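Local coordinates for protein malate dehydrogenase (Picrophilus torridus, PDB 4BGV) that probably catalyses the reversible, NAD-dependent oxidation of malate to oxaloacetate in the tricarboxylic acid cycle, at residues A[208-211]-A[212-216]. Residues are numbered along the deposited sequence; the frame is centred on the assembly and turned at random.
Sequences DEIV and KRTRF
V211 and R215 sit one helical turn apart, and their side chains run alongside each other from the same face of the helix. The CG1 methyl of V211 comes within 4.1 Å of R215 NE and meets the guanidinium obliquely. R215 CG also packs 3.4 Å from V211 O, the oxygen that accepts the hydrogen bond from R215 N. The guanidinium end is held elsewhere: NH1 is hydrogen-bonded to the carbonyls of M184 and G181. V211 itself rests on P186 and I188 of strand 184-193. K212 N donates to D208 O at 3.0 Å. K212 CG is anti to the backbone N (chi1 -172°); CB meets the preceding turn at D208 O, while the rest of the chain leads away, bent at chi3. I210 O accepts two bonds. T214 OG1 donates to I210 O at 2.8 Å, and T214 N bonds the same oxygen from the opposite face of the carbonyl plane. I210, R213 and T214 also touch F160 of helix 150-165. Backbone bonds from residue i+4 to i mark an alpha-helix, and the T214 hydroxyl adds the i-4 carbonyl bond common for threonine in helices. These are the last turns of helix 204-215, near R156 and H180, the predicted substrate-binding and proton-acceptor residues.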
# COMPACT_ATOMS: atom_id res chain seq x y z
N ASP A 208 7.70 -0.14 34.11
CA ASP A 208 7.53 -1.48 34.68
C ASP A 208 6.12 -2.02 34.42
O ASP A 208 5.95 -3.21 34.16
CB ASP A 208 7.85 -1.48 36.17
CG ASP A 208 9.33 -1.28 36.45
OD1 ASP A 208 10.13 -1.40 35.49
OD2 ASP A 208 9.70 -1.03 37.61
N GLU A 209 5.12 -1.15 34.49
CA GLU A 209 3.73 -1.54 34.22
C GLU A 209 3.58 -2.04 32.79
O GLU A 209 2.91 -3.04 32.53
CB GLU A 209 2.78 -0.36 34.44
CG GLU A 209 2.66 0.09 35.88
CD GLU A 209 1.74 1.30 36.04
OE1 GLU A 209 1.24 1.81 35.01
OE2 GLU A 209 1.52 1.75 37.18
N ILE A 210 4.21 -1.33 31.87
CA ILE A 210 4.12 -1.65 30.45
C ILE A 210 4.89 -2.93 30.13
O ILE A 210 4.45 -3.75 29.32
CB ILE A 210 4.58 -0.45 29.61
CG1 ILE A 210 3.54 0.67 29.72
CG2 ILE A 210 4.80 -0.86 28.14
CD1 ILE A 210 3.91 1.96 28.98
N VAL A 211 6.04 -3.12 30.79
CA VAL A 211 6.80 -4.35 30.66
C VAL A 211 5.98 -5.56 31.11
O VAL A 211 5.93 -6.58 30.43
CB VAL A 211 8.13 -4.24 31.41
CG1 VAL A 211 8.78 -5.60 31.56
CG2 VAL A 211 9.05 -3.25 30.67
N LYS A 212 5.32 -5.44 32.26
CA LYS A 212 4.51 -6.54 32.76
C LYS A 212 3.32 -6.85 31.84
O LYS A 212 3.03 -8.02 31.57
CB LYS A 212 4.05 -6.25 34.20
CG LYS A 212 3.36 -7.42 34.88
CD LYS A 212 3.08 -7.13 36.35
CE LYS A 212 4.31 -7.37 37.20
NZ LYS A 212 3.95 -7.45 38.65
N ARG A 213 2.64 -5.81 31.34
CA ARG A 213 1.54 -6.03 30.39
C ARG A 213 2.04 -6.75 29.16
O ARG A 213 1.33 -7.59 28.60
CB ARG A 213 0.87 -4.72 29.97
CG ARG A 213 -0.41 -4.90 29.15
CD ARG A 213 -1.02 -3.55 28.81
NE ARG A 213 -2.23 -3.70 28.00
CZ ARG A 213 -2.88 -2.68 27.44
NH1 ARG A 213 -2.44 -1.43 27.59
NH2 ARG A 213 -3.97 -2.93 26.71
N THR A 214 3.26 -6.43 28.73
CA THR A 214 3.82 -7.07 27.54
C THR A 214 4.08 -8.53 27.82
O THR A 214 3.79 -9.39 26.99
CB THR A 214 5.12 -6.36 27.11
OG1 THR A 214 4.82 -5.00 26.80
CG2 THR A 214 5.73 -7.04 25.87
N ARG A 215 4.60 -8.83 29.01
CA ARG A 215 4.85 -10.21 29.40
C ARG A 215 3.60 -11.06 29.31
O ARG A 215 3.66 -12.23 28.92
CB ARG A 215 5.33 -10.31 30.85
CG ARG A 215 6.73 -9.87 31.08
CD ARG A 215 7.11 -10.16 32.52
NE ARG A 215 8.33 -9.46 32.87
CZ ARG A 215 9.53 -9.85 32.46
NH1 ARG A 215 9.64 -10.93 31.69
NH2 ARG A 215 10.61 -9.17 32.81
N PHE A 216 2.48 -10.48 29.72
CA PHE A 216 1.25 -11.25 29.81
C PHE A 216 0.26 -10.80 28.76
O PHE A 216 -0.94 -11.01 28.91
CB PHE A 216 0.69 -11.15 31.23
CG PHE A 216 1.70 -11.49 32.27
CD1 PHE A 216 2.36 -12.71 32.23
CD2 PHE A 216 2.03 -10.59 33.27
CE1 PHE A 216 3.32 -13.03 33.17
CE2 PHE A 216 2.98 -10.90 34.21
CZ PHE A 216 3.62 -12.13 34.17